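Local coordinates for cellulosome protein dockerin type I (Clostridium thermocellum, PDB 2WZ8) that probably binds carbohydrate as the calcium-holding family 35 carbohydrate-binding module of a cellulosome protein, at residues Y62-Q67 with D114-Y119; D85-I90 with G99-N104; N52-P57 with V118-G123; A31-Q36 with I141-I146. All coordinates share one frame; numbering follows the deposited sequence.

Interaction 1. Residues Y62-Q67 with D114-Y119; sequences YRMVVQ and DIIDVY. With MG (magnesium ion), chain C.
Met64 packs closely against Ile116 and Val118 on the buried face of this antiparallel pair. Its CG stands anti to the backbone N (chi1 177°), and a final bend (chi3 63°) brings CE within 3.9 Å of Val118 CG1 and 4.1 Å of Ile116 CB. Met64 and Ile116 lie side by side and point the same way, whereas Val118 crosses Met64 at about a right angle. Val66 extends the apolar patch, its CG2 lying 4.1 Å from Ile116 CD1. Ile90 covers Met64, and Phe102 covers Val66 and Ile116, which makes this face part of the core of a beta sandwich; strand 112-120 is one of the two outermost strands of its four-stranded sheet within the chain. Six backbone hydrogen bonds join Tyr62 with Val118, Met64 with Ile116 and Val66 with Asp114. The other face, with Arg63, Val65, Ile115 and Asp117, is looser and more open to solvent. There Arg63 CB touches Ile115 CG2 at 3.8 Å, and Arg63 CG is 3.4 Å from Asp117 OD1, but the charged groups do not meet: Arg63 NE stays 5.6 Å from Asp117 OD1. At the far end Asp114 OD1 binds a magnesium ion at 2.1 Å, with five waters completing six ligands. Asp114 OD2 accepts a hydrogen bond from one of those waters and is also hydrogen-bonded to His100 NE2.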
loop_
_atom_site.group_PDB
_atom_site.type_symbol
_atom_site.label_atom_id
_atom_site.label_comp_id
_atom_site.label_asym_id
_atom_site.label_seq_id
_atom_site.Cartn_x
_atom_site.Cartn_y
_atom_site.Cartn_z
ATOM N N TYR A 62 -1.318 -5.734 -14.478
ATOM C CA TYR A 62 -1.811 -4.371 -14.374
ATOM C C TYR A 62 -0.763 -3.522 -13.703
ATOM O O TYR A 62 0.079 -4.013 -12.948
ATOM C CB TYR A 62 -3.098 -4.329 -13.546
ATOM C CG TYR A 62 -4.254 -4.986 -14.244
ATOM C CD1 TYR A 62 -5.218 -4.224 -14.895
ATOM C CD2 TYR A 62 -4.388 -6.382 -14.270
ATOM C CE1 TYR A 62 -6.271 -4.820 -15.563
ATOM C CE2 TYR A 62 -5.442 -6.978 -14.930
ATOM C CZ TYR A 62 -6.387 -6.195 -15.563
ATOM O OH TYR A 62 -7.450 -6.749 -16.240
ATOM N N ARG A 63 -0.896 -2.229 -13.902
ATOM C CA ARG A 63 -0.057 -1.264 -13.184
ATOM C C ARG A 63 -0.829 -0.782 -11.973
ATOM O O ARG A 63 -1.927 -0.230 -12.097
ATOM C CB ARG A 63 0.293 -0.092 -14.096
ATOM C CG ARG A 63 1.370 -0.470 -15.086
ATOM C CD ARG A 63 1.840 0.719 -15.911
ATOM N NE ARG A 63 0.768 1.240 -16.757
ATOM C CZ ARG A 63 -0.006 2.281 -16.452
ATOM N NH1 ARG A 63 0.169 2.935 -15.298
ATOM N NH2 ARG A 63 -0.962 2.667 -17.301
ATOM N N MET A 64 -0.220 -0.966 -10.817
ATOM C CA MET A 64 -0.779 -0.485 -9.552
ATOM C C MET A 64 -0.015 0.771 -9.155
ATOM O O MET A 64 1.204 0.759 -8.907
ATOM C CB MET A 64 -0.644 -1.525 -8.446
ATOM C CG MET A 64 -1.146 -1.005 -7.104
ATOM S SD MET A 64 -1.144 -2.245 -5.783
ATOM C CE MET A 64 0.594 -2.657 -5.602
ATOM N N VAL A 65 -0.737 1.870 -9.160
ATOM C CA VAL A 65 -0.177 3.154 -8.784
ATOM C C VAL A 65 -0.451 3.347 -7.286
ATOM O O VAL A 65 -1.609 3.417 -6.858
ATOM C CB VAL A 65 -0.844 4.329 -9.552
ATOM C CG1 VAL A 65 -0.130 5.661 -9.184
ATOM C CG2 VAL A 65 -0.828 4.098 -11.059
ATOM N N VAL A 66 0.608 3.404 -6.513
ATOM C CA VAL A 66 0.522 3.521 -5.060
ATOM C C VAL A 66 0.845 4.947 -4.672
ATOM O O VAL A 66 1.913 5.471 -5.003
ATOM C CB VAL A 66 1.505 2.548 -4.361
ATOM C CG1 VAL A 66 1.407 2.644 -2.823
ATOM C CG2 VAL A 66 1.286 1.083 -4.805
ATOM N N GLN A 67 -0.084 5.564 -3.959
ATOM C CA GLN A 67 0.132 6.905 -3.389
ATOM C C GLN A 67 0.481 6.757 -1.920
ATOM O O GLN A 67 -0.233 6.122 -1.176
ATOM C CB GLN A 67 -1.069 7.823 -3.591
ATOM C CG GLN A 67 -0.807 9.251 -3.114
ATOM C CD GLN A 67 -1.735 10.269 -3.696
ATOM O OE1 GLN A 67 -2.524 10.920 -2.971
ATOM N NE2 GLN A 67 -1.657 10.433 -4.995
ATOM N N ASP A 114 4.198 5.885 -6.929
ATOM C CA ASP A 114 5.098 4.957 -7.644
ATOM C C ASP A 114 4.280 3.794 -8.164
ATOM O O ASP A 114 3.175 3.540 -7.699
ATOM C CB ASP A 114 6.233 4.474 -6.750
ATOM C CG ASP A 114 7.444 4.028 -7.537
ATOM O OD1 ASP A 114 7.503 4.162 -8.802
ATOM O OD2 ASP A 114 8.367 3.498 -6.880
ATOM N N ILE A 115 4.816 3.147 -9.179
ATOM C CA ILE A 115 4.104 2.085 -9.893
ATOM C C ILE A 115 4.753 0.749 -9.650
ATOM O O ILE A 115 5.982 0.577 -9.707
ATOM C CB ILE A 115 4.054 2.371 -11.407
ATOM C CG1 ILE A 115 3.410 3.738 -11.669
ATOM C CG2 ILE A 115 3.337 1.223 -12.186
ATOM C CD1 ILE A 115 3.562 4.280 -13.120
ATOM N N ILE A 116 3.883 -0.205 -9.410
ATOM C CA ILE A 116 4.254 -1.597 -9.200
ATOM C C ILE A 116 3.371 -2.476 -10.074
ATOM O O ILE A 116 2.161 -2.379 -10.023
ATOM C CB ILE A 116 4.074 -2.054 -7.727
ATOM C CG1 ILE A 116 4.875 -1.178 -6.752
ATOM C CG2 ILE A 116 4.452 -3.507 -7.571
ATOM C CD1 ILE A 116 4.537 -1.418 -5.322
ATOM N N ASP A 117 3.984 -3.353 -10.848
ATOM C CA ASP A 117 3.203 -4.250 -11.693
ATOM C C ASP A 117 2.683 -5.410 -10.844
ATOM O O ASP A 117 3.386 -5.962 -9.999
ATOM C CB ASP A 117 4.042 -4.794 -12.859
ATOM C CG ASP A 117 4.265 -3.777 -13.973
ATOM O OD1 ASP A 117 3.635 -2.713 -14.039
ATOM O OD2 ASP A 117 5.114 -4.074 -14.859
ATOM N N VAL A 118 1.422 -5.763 -11.071
ATOM C CA VAL A 118 0.777 -6.855 -10.366
ATOM C C VAL A 118 0.002 -7.737 -11.347
ATOM O O VAL A 118 -0.642 -7.234 -12.253
ATOM C CB VAL A 118 -0.159 -6.336 -9.242
ATOM C CG1 VAL A 118 0.662 -5.673 -8.125
ATOM C CG2 VAL A 118 -1.264 -5.402 -9.770
ATOM N N TYR A 119 0.051 -9.048 -11.116
ATOM C CA TYR A 119 -0.749 -9.996 -11.887
ATOM C C TYR A 119 -2.036 -10.289 -11.129
ATOM O O TYR A 119 -2.016 -10.755 -9.978
ATOM C CB TYR A 119 0.003 -11.319 -12.166
ATOM C CG TYR A 119 -0.781 -12.174 -13.140
ATOM C CD1 TYR A 119 -0.612 -12.021 -14.504
ATOM C CD2 TYR A 119 -1.733 -13.070 -12.691
ATOM C CE1 TYR A 119 -1.311 -12.776 -15.389
ATOM C CE2 TYR A 119 -2.476 -13.827 -13.590
ATOM C CZ TYR A 119 -2.266 -13.643 -14.931
ATOM O OH TYR A 119 -2.963 -14.413 -15.854
HETATM MG MG MG C . 8.899 3.699 -10.328
HETATM O O HOH W 1 10.408 3.017 -8.614
HETATM O O HOH W 2 8.287 1.697 -10.320
HETATM O O HOH W 3 7.174 4.118 -11.538
HETATM O O HOH W 4 9.319 5.813 -10.118
HETATM O O HOH W 5 10.156 3.302 -11.803
#

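Interaction 2. Residues D85-I90 with G99-N104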
loop_
_atom_site.group_PDB
_atom_site.type_symbol
_atom_site.label_atom_id
_atom_site.label_comp_id
_atom_site.label_asym_id
_atom_site.label_seq_id
_atom_site.Cartn_x
_atom_site.Cartn_y
_atom_site.Cartn_z
ATOM N N ASP A 85 14.899 4.961 1.932
ATOM C CA ASP A 85 13.790 4.263 1.326
ATOM C C ASP A 85 13.125 3.464 2.437
ATOM O O ASP A 85 13.757 3.076 3.424
ATOM C CB ASP A 85 14.277 3.311 0.233
ATOM C CG ASP A 85 14.697 3.997 -1.068
ATOM O OD1 ASP A 85 14.657 5.234 -1.212
ATOM O OD2 ASP A 85 15.065 3.220 -1.997
ATOM N N ARG A 86 11.839 3.209 2.271
ATOM C CA ARG A 86 11.091 2.240 3.078
ATOM C C ARG A 86 10.688 1.073 2.207
ATOM O O ARG A 86 10.147 1.230 1.110
ATOM C CB ARG A 86 9.850 2.881 3.695
ATOM C CG ARG A 86 10.117 3.581 4.997
ATOM C CD ARG A 86 8.880 4.029 5.727
ATOM N NE ARG A 86 9.149 4.343 7.128
ATOM C CZ ARG A 86 8.231 4.457 8.082
ATOM N NH1 ARG A 86 6.949 4.314 7.798
ATOM N NH2 ARG A 86 8.614 4.771 9.322
ATOM N N TYR A 87 10.957 -0.109 2.728
ATOM C CA TYR A 87 10.620 -1.361 2.032
ATOM C C TYR A 87 9.212 -1.791 2.366
ATOM O O TYR A 87 8.761 -1.682 3.480
ATOM C CB TYR A 87 11.610 -2.447 2.455
ATOM C CG TYR A 87 11.440 -3.795 1.773
ATOM C CD1 TYR A 87 12.019 -4.047 0.542
ATOM C CD2 TYR A 87 10.711 -4.800 2.362
ATOM C CE1 TYR A 87 11.902 -5.252 -0.066
ATOM C CE2 TYR A 87 10.568 -6.047 1.730
ATOM C CZ TYR A 87 11.163 -6.250 0.516
ATOM O OH TYR A 87 11.046 -7.476 -0.105
ATOM N N CYS A 88 8.544 -2.324 1.371
ATOM C CA CYS A 88 7.285 -3.011 1.559
ATOM C C CYS A 88 7.192 -4.302 0.781
ATOM O O CYS A 88 7.614 -4.354 -0.358
ATOM C CB CYS A 88 6.118 -2.094 1.181
ATOM S SG CYS A 88 4.500 -2.593 1.763
ATOM N N SER A 89 6.599 -5.312 1.413
ATOM C CA SER A 89 6.235 -6.565 0.759
ATOM C C SER A 89 4.815 -6.418 0.240
ATOM O O SER A 89 3.922 -5.942 0.938
ATOM C CB SER A 89 6.254 -7.740 1.780
ATOM O OG SER A 89 7.559 -7.956 2.301
ATOM N N ILE A 90 4.595 -6.881 -0.981
ATOM C CA ILE A 90 3.247 -6.861 -1.602
ATOM C C ILE A 90 2.893 -8.276 -2.023
ATOM O O ILE A 90 3.616 -8.890 -2.819
ATOM C CB ILE A 90 3.259 -5.894 -2.819
ATOM C CG1 ILE A 90 3.707 -4.480 -2.320
ATOM C CG2 ILE A 90 1.928 -5.935 -3.565
ATOM C CD1 ILE A 90 4.008 -3.463 -3.376
ATOM N N GLY A 99 8.832 -7.536 -3.241
ATOM C CA GLY A 99 9.383 -6.413 -2.482
ATOM C C GLY A 99 9.478 -5.171 -3.343
ATOM O O GLY A 99 9.818 -5.225 -4.525
ATOM N N HIS A 100 9.211 -4.023 -2.727
ATOM C CA HIS A 100 9.411 -2.730 -3.372
ATOM C C HIS A 100 10.027 -1.731 -2.415
ATOM O O HIS A 100 9.595 -1.610 -1.270
ATOM C CB HIS A 100 8.073 -2.193 -3.887
ATOM C CG HIS A 100 8.216 -1.063 -4.864
ATOM N ND1 HIS A 100 8.538 -1.267 -6.190
ATOM C CD2 HIS A 100 8.038 0.269 -4.716
ATOM C CE1 HIS A 100 8.584 -0.096 -6.808
ATOM N NE2 HIS A 100 8.303 0.856 -5.930
ATOM N N TYR A 101 11.033 -1.017 -2.900
ATOM C CA TYR A 101 11.651 0.064 -2.142
ATOM C C TYR A 101 11.052 1.373 -2.582
ATOM O O TYR A 101 11.126 1.759 -3.746
ATOM C CB TYR A 101 13.176 0.093 -2.316
ATOM C CG TYR A 101 13.887 -1.008 -1.584
ATOM C CD1 TYR A 101 14.307 -0.816 -0.267
ATOM C CD2 TYR A 101 14.153 -2.216 -2.190
ATOM C CE1 TYR A 101 14.966 -1.785 0.423
ATOM C CE2 TYR A 101 14.842 -3.239 -1.474
ATOM C CZ TYR A 101 15.231 -2.982 -0.169
ATOM O OH TYR A 101 15.919 -3.929 0.583
ATOM N N PHE A 102 10.382 1.999 -1.630
ATOM C CA PHE A 102 9.680 3.273 -1.831
ATOM C C PHE A 102 10.569 4.442 -1.458
ATOM O O PHE A 102 11.114 4.513 -0.338
ATOM C CB PHE A 102 8.423 3.311 -0.965
ATOM C CG PHE A 102 7.305 2.474 -1.489
ATOM C CD1 PHE A 102 6.355 3.028 -2.313
ATOM C CD2 PHE A 102 7.184 1.133 -1.141
ATOM C CE1 PHE A 102 5.309 2.253 -2.828
ATOM C CE2 PHE A 102 6.114 0.386 -1.603
ATOM C CZ PHE A 102 5.184 0.949 -2.448
ATOM N N PHE A 103 10.697 5.363 -2.408
ATOM C CA PHE A 103 11.502 6.575 -2.253
ATOM C C PHE A 103 10.971 7.473 -1.129
ATOM O O PHE A 103 9.903 7.284 -0.558
ATOM C CB PHE A 103 11.662 7.346 -3.583
ATOM C CG PHE A 103 10.363 7.851 -4.194
ATOM C CD1 PHE A 103 9.718 8.969 -3.677
ATOM C CD2 PHE A 103 9.798 7.233 -5.306
ATOM C CE1 PHE A 103 8.570 9.434 -4.269
ATOM C CE2 PHE A 103 8.622 7.711 -5.857
ATOM C CZ PHE A 103 8.018 8.799 -5.352
ATOM N N ASN A 104 11.800 8.430 -0.766
ATOM C CA ASN A 104 11.481 9.329 0.309
ATOM C C ASN A 104 10.728 10.552 -0.225
ATOM O O ASN A 104 11.176 11.234 -1.156
ATOM C CB ASN A 104 12.775 9.722 1.033
ATOM C CG ASN A 104 12.558 10.160 2.456
ATOM O OD1 ASN A 104 12.176 11.299 2.697
ATOM N ND2 ASN A 104 12.820 9.267 3.421
#
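Asp85 meets Phe102 just ahead of the paired part of a beta hairpin formed by strands 86-92 and 98-102: its CB lies 3.4 Å from Phe102 O, while OD2 comes to 3.7 Å from Tyr101 CB. Arg86 pairs with Phe102 through two backbone hydrogen bonds; its guanidinium leads away to a salt bridge with Glu72. Tyr87 and Tyr101, a non-hydrogen-bonded pair, form an edge-to-face stack on the opposite face of the hairpin from Phe102. Tyr87 CG stands anti to the backbone N (chi1 -177°), and the ring directs its edge at the face of Tyr101; CD1 sits 3.5 Å from Tyr101 CZ, toward the rim, and the ring planes are 63° apart. The hydroxyl OH of Tyr87 runs on to Gly99, 3.1 Å from its CA, and is hydrogen-bonded to Glu97. Cys88 pairs with His100 by two further backbone bonds, and its CB packs 3.7 Å from Phe102 CE2. His100 CD2 stands 3.5 Å above the plane of the Phe102 ring, over its centre. Ser89 OG is hydrogen-bonded to Glu97. Ile90 closes the row, with CD1 4.3 Å from His100 CB.

Interaction 3. Residues N52-P57 with V118-G123; sequences NNVYVP and VYLNAG
Val56 and Gly123 form one antiparallel hydrogen-bonded pair, Gly123 N to Val56 O at 2.8 Å and Val56 N to Gly123 O at 3.1 Å, although the directions of the touching spans, 54-57 and 120-123, are 77° apart. A CA-H...O contact from Tyr55 CA also reaches Gly123 O, at 3.3 Å. Gly123 has backbone angles (phi 97°, psi -153°) at which a side chain would press on the preceding carbonyl oxygen. Val56 carries the buried part of the contact. Its CG1 is 3.8 Å from Leu120 CD1, and the two side chains cross at about a right angle; its CG2, held in the crowded position between the backbone N and the carbonyl carbon, comes within 3.3 Å of Asn121 O. Here the chain passes from one sheet of the beta sandwich to the other: strand 112-120 ends, Asn121 and Ala122 make the turn, and strand 123-130 starts beside strand 49-56. Tyr62 and Ile146, from the four-stranded sheet, pack on Val56. Toward solvent, the Tyr55 ring approaches Gly123 obliquely, with CE1 3.6 Å from Gly123 CA. Ala122 CB rests 3.6 Å from Pro57 O. Asn125 stitches the turn by its side chain, OD1 accepting from Asn121 N and ND2 donating to Val54 O.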
loop_
_atom_site.group_PDB
_atom_site.type_symbol
_atom_site.label_atom_id
_atom_site.label_comp_id
_atom_site.label_asym_id
_atom_site.label_seq_id
_atom_site.Cartn_x
_atom_site.Cartn_y
_atom_site.Cartn_z
ATOM N N ASN A 52 -9.168 -5.516 -0.114
ATOM C CA ASN A 52 -10.068 -6.532 -0.470
ATOM C C ASN A 52 -10.852 -6.028 -1.707
ATOM O O ASN A 52 -11.240 -4.848 -1.848
ATOM C CB ASN A 52 -11.022 -6.884 0.693
ATOM C CG ASN A 52 -10.296 -7.400 1.902
ATOM O OD1 ASN A 52 -9.439 -8.303 1.776
ATOM N ND2 ASN A 52 -10.642 -6.865 3.113
ATOM N N ASN A 53 -11.146 -6.982 -2.525
ATOM C CA ASN A 53 -12.051 -6.819 -3.649
ATOM C C ASN A 53 -11.580 -5.778 -4.628
ATOM O O ASN A 53 -12.312 -4.888 -5.071
ATOM C CB ASN A 53 -13.473 -6.546 -3.156
ATOM C CG ASN A 53 -13.980 -7.665 -2.271
ATOM O OD1 ASN A 53 -14.409 -7.423 -1.110
ATOM N ND2 ASN A 53 -13.882 -8.880 -2.746
ATOM N N VAL A 54 -10.338 -5.945 -5.012
ATOM C CA VAL A 54 -9.780 -5.198 -6.142
ATOM C C VAL A 54 -10.220 -5.928 -7.407
ATOM O O VAL A 54 -9.792 -7.029 -7.713
ATOM C CB VAL A 54 -8.254 -5.096 -6.022
ATOM C CG1 VAL A 54 -7.625 -4.438 -7.283
ATOM C CG2 VAL A 54 -7.887 -4.361 -4.717
ATOM N N TYR A 55 -11.122 -5.298 -8.124
ATOM C CA TYR A 55 -11.827 -5.927 -9.234
ATOM C C TYR A 55 -11.285 -5.506 -10.576
ATOM O O TYR A 55 -11.214 -4.309 -10.888
ATOM C CB TYR A 55 -13.329 -5.582 -9.196
ATOM C CG TYR A 55 -14.105 -6.319 -10.244
ATOM C CD1 TYR A 55 -14.733 -7.528 -9.971
ATOM C CD2 TYR A 55 -14.179 -5.821 -11.521
ATOM C CE1 TYR A 55 -15.423 -8.209 -10.964
ATOM C CE2 TYR A 55 -14.859 -6.495 -12.509
ATOM C CZ TYR A 55 -15.477 -7.684 -12.224
ATOM O OH TYR A 55 -16.200 -8.331 -13.235
ATOM N N VAL A 56 -10.965 -6.517 -11.385
ATOM C CA VAL A 56 -10.668 -6.317 -12.812
ATOM C C VAL A 56 -11.418 -7.335 -13.669
ATOM O O VAL A 56 -11.700 -8.430 -13.228
ATOM C CB VAL A 56 -9.159 -6.375 -13.106
ATOM C CG1 VAL A 56 -8.421 -5.210 -12.450
ATOM C CG2 VAL A 56 -8.565 -7.722 -12.738
ATOM N N PRO A 57 -11.735 -6.969 -14.917
ATOM C CA PRO A 57 -12.528 -7.869 -15.748
ATOM C C PRO A 57 -11.734 -8.985 -16.425
ATOM O O PRO A 57 -12.321 -9.937 -16.966
ATOM C CB PRO A 57 -13.055 -6.929 -16.838
ATOM C CG PRO A 57 -12.026 -5.910 -16.948
ATOM C CD PRO A 57 -11.594 -5.641 -15.541
ATOM N N VAL A 118 1.422 -5.763 -11.071
ATOM C CA VAL A 118 0.777 -6.855 -10.366
ATOM C C VAL A 118 0.002 -7.737 -11.347
ATOM O O VAL A 118 -0.642 -7.234 -12.253
ATOM C CB VAL A 118 -0.159 -6.336 -9.242
ATOM C CG1 VAL A 118 0.662 -5.673 -8.125
ATOM C CG2 VAL A 118 -1.264 -5.402 -9.770
ATOM N N TYR A 119 0.051 -9.048 -11.116
ATOM C CA TYR A 119 -0.749 -9.996 -11.887
ATOM C C TYR A 119 -2.036 -10.289 -11.129
ATOM O O TYR A 119 -2.016 -10.755 -9.978
ATOM C CB TYR A 119 0.003 -11.319 -12.166
ATOM C CG TYR A 119 -0.781 -12.174 -13.140
ATOM C CD1 TYR A 119 -0.612 -12.021 -14.504
ATOM C CD2 TYR A 119 -1.733 -13.070 -12.691
ATOM C CE1 TYR A 119 -1.311 -12.776 -15.389
ATOM C CE2 TYR A 119 -2.476 -13.827 -13.590
ATOM C CZ TYR A 119 -2.266 -13.643 -14.931
ATOM O OH TYR A 119 -2.963 -14.413 -15.854
ATOM N N LEU A 120 -3.155 -9.980 -11.797
ATOM C CA LEU A 120 -4.477 -10.147 -11.238
ATOM C C LEU A 120 -5.300 -11.139 -12.024
ATOM O O LEU A 120 -5.140 -11.300 -13.225
ATOM C CB LEU A 120 -5.203 -8.804 -11.214
ATOM C CG LEU A 120 -4.512 -7.690 -10.408
ATOM C CD1 LEU A 120 -5.276 -6.360 -10.564
ATOM C CD2 LEU A 120 -4.290 -8.067 -8.949
ATOM N N ASN A 121 -6.179 -11.811 -11.302
ATOM C CA ASN A 121 -7.203 -12.688 -11.905
ATOM C C ASN A 121 -8.441 -11.882 -12.313
ATOM O O ASN A 121 -8.712 -10.834 -11.742
ATOM C CB ASN A 121 -7.643 -13.770 -10.929
ATOM C CG ASN A 121 -6.507 -14.641 -10.460
ATOM O OD1 ASN A 121 -5.666 -15.048 -11.243
ATOM N ND2 ASN A 121 -6.455 -14.891 -9.145
ATOM N N ALA A 122 -9.207 -12.373 -13.286
ATOM C CA ALA A 122 -10.533 -11.807 -13.519
ATOM C C ALA A 122 -11.363 -11.923 -12.242
ATOM O O ALA A 122 -11.351 -12.960 -11.588
ATOM C CB ALA A 122 -11.233 -12.526 -14.681
ATOM N N GLY A 123 -12.104 -10.865 -11.923
ATOM C CA GLY A 123 -12.919 -10.814 -10.721
ATOM C C GLY A 123 -12.210 -10.092 -9.592
ATOM O O GLY A 123 -11.392 -9.177 -9.800
#

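Interaction 4. Residues A31-Q36 with I141-I146. With CA (calcium ion), chain B.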
loop_
_atom_site.group_PDB
_atom_site.type_symbol
_atom_site.label_atom_id
_atom_site.label_comp_id
_atom_site.label_asym_id
_atom_site.label_seq_id
_atom_site.Cartn_x
_atom_site.Cartn_y
_atom_site.Cartn_z
ATOM N N ALA A 31 -4.085 16.413 4.083
ATOM C CA ALA A 31 -3.251 16.432 2.873
ATOM C C ALA A 31 -3.413 15.148 2.055
ATOM O O ALA A 31 -3.027 15.110 0.895
ATOM C CB ALA A 31 -1.776 16.580 3.214
ATOM N N ALA A 32 -4.026 14.119 2.640
ATOM C CA ALA A 32 -4.233 12.812 1.976
ATOM C C ALA A 32 -5.529 12.742 1.209
ATOM O O ALA A 32 -6.524 13.389 1.557
ATOM C CB ALA A 32 -4.172 11.668 3.034
ATOM N N SER A 33 -5.538 11.923 0.166
ATOM C CA SER A 33 -6.780 11.611 -0.540
ATOM C C SER A 33 -7.816 11.049 0.407
ATOM O O SER A 33 -7.554 10.138 1.200
ATOM C CB SER A 33 -6.507 10.651 -1.695
ATOM O OG SER A 33 -7.643 10.395 -2.475
ATOM N N GLY A 34 -8.997 11.654 0.367
ATOM C CA GLY A 34 -10.081 11.226 1.236
ATOM C C GLY A 34 -9.950 11.668 2.683
ATOM O O GLY A 34 -10.808 11.357 3.535
ATOM N N GLY A 35 -8.879 12.395 2.953
ATOM C CA GLY A 35 -8.562 12.899 4.275
ATOM C C GLY A 35 -8.047 11.890 5.280
ATOM O O GLY A 35 -7.898 12.176 6.467
ATOM N N GLN A 36 -7.675 10.732 4.780
ATOM C CA GLN A 36 -7.110 9.683 5.645
ATOM C C GLN A 36 -6.065 8.871 4.891
ATOM O O GLN A 36 -6.038 8.833 3.641
ATOM C CB GLN A 36 -8.198 8.696 6.126
ATOM C CG GLN A 36 -9.287 9.253 7.026
ATOM C CD GLN A 36 -10.243 8.115 7.419
ATOM O OE1 GLN A 36 -9.929 7.330 8.280
ATOM N NE2 GLN A 36 -11.369 8.023 6.765
ATOM N N ILE A 141 0.374 4.465 3.463
ATOM C CA ILE A 141 -0.349 4.276 2.205
ATOM C C ILE A 141 -1.632 5.080 2.222
ATOM O O ILE A 141 -2.438 4.968 3.140
ATOM C CB ILE A 141 -0.622 2.810 1.893
ATOM C CG1 ILE A 141 0.673 1.980 1.981
ATOM C CG2 ILE A 141 -1.355 2.644 0.541
ATOM C CD1 ILE A 141 1.649 2.220 0.948
ATOM N N ASP A 142 -1.778 5.930 1.210
ATOM C CA ASP A 142 -2.959 6.802 1.050
ATOM C C ASP A 142 -4.093 6.115 0.265
ATOM O O ASP A 142 -5.266 6.060 0.678
ATOM C CB ASP A 142 -2.514 8.106 0.391
ATOM C CG ASP A 142 -3.615 9.130 0.245
ATOM O OD1 ASP A 142 -4.733 8.922 0.779
ATOM O OD2 ASP A 142 -3.314 10.197 -0.341
ATOM N N LYS A 143 -3.721 5.619 -0.897
ATOM C CA LYS A 143 -4.631 4.951 -1.837
ATOM C C LYS A 143 -3.810 4.212 -2.888
ATOM O O LYS A 143 -2.613 4.408 -3.000
ATOM C CB LYS A 143 -5.580 5.951 -2.523
ATOM C CG LYS A 143 -4.901 7.006 -3.311
ATOM C CD LYS A 143 -5.878 7.783 -4.189
ATOM C CE LYS A 143 -5.252 8.975 -4.858
ATOM N NZ LYS A 143 -6.157 9.682 -5.836
ATOM N N ILE A 144 -4.494 3.357 -3.632
ATOM C CA ILE A 144 -3.970 2.733 -4.844
ATOM C C ILE A 144 -4.939 2.923 -6.001
ATOM O O ILE A 144 -6.133 3.159 -5.811
ATOM C CB ILE A 144 -3.647 1.225 -4.629
ATOM C CG1 ILE A 144 -4.905 0.379 -4.479
ATOM C CG2 ILE A 144 -2.650 0.987 -3.454
ATOM C CD1 ILE A 144 -4.633 -1.102 -4.405
ATOM N N ALA A 145 -4.391 2.852 -7.205
ATOM C CA ALA A 145 -5.170 2.833 -8.418
ATOM C C ALA A 145 -4.694 1.736 -9.316
ATOM O O ALA A 145 -3.499 1.462 -9.366
ATOM C CB ALA A 145 -5.085 4.189 -9.129
ATOM N N ILE A 146 -5.626 1.107 -10.005
ATOM C CA ILE A 146 -5.284 0.025 -10.921
ATOM C C ILE A 146 -5.559 0.495 -12.329
ATOM O O ILE A 146 -6.668 0.940 -12.639
ATOM C CB ILE A 146 -6.139 -1.234 -10.639
ATOM C CG1 ILE A 146 -5.923 -1.716 -9.205
ATOM C CG2 ILE A 146 -5.845 -2.372 -11.640
ATOM C CD1 ILE A 146 -4.538 -2.265 -8.924
HETATM CA CA CA B . -6.645 8.024 1.551
#
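Asp142 OD1 binds the calcium ion at 2.2 Å, beside two other calcium ligands, Ser33 O and Gln36 O, each 3.1 Å from Asp142 OD1. CG lies anti to the backbone N (chi1 -176°), on the side of the 31-36 loop, and the two carboxylate oxygens do different work. OD1 takes the metal, while Asp142 OD2 uses its syn lone pair to accept a hydrogen bond from Ser33 N at 2.9 Å. Asp142 grips the ion twice, since its backbone O is also a ligand at 2.5 Å. The loop supplies two carbonyls, Ser33 O and Gln36 O, each 2.3 Å from the calcium, and Glu12 and Glu14 provide the other three ligand atoms, seven in all. Within the loop, Gly35 N is hydrogen-bonded to Ala32 O. Alongside, Lys143 stretches out past Ser33, its CD 3.6 Å from Ser33 OG. Asp142 and Lys143 together face Gln67 as a classic beta bulge. The site thus ties the loop from strand 25-28 into the start of strand 36-39 to strand 140-147, which runs between strands 9-12 and 60-69 in the four-stranded sheet.

From the N terminus, interaction 4 opens first, at 31-36, and closes last, at 141-146, so its loop encloses the other three. Interaction 3 opens next, at 52-57, and ends on 118-123; interaction 1, from 62-67 to 114-119, shares Val118 and Tyr119 with it. Interaction 2 is the short innermost loop, a hairpin nested inside all the rest. Interactions 1 and 4 meet through strands 60-69 and 140-147, neighbours in one sheet, whereas interaction 2 lies in the facing sheet and packs on interaction 1 across the core. Interaction 3 joins the two sheets at one end, Val54 and Val56 reaching Ile146 of interaction 4.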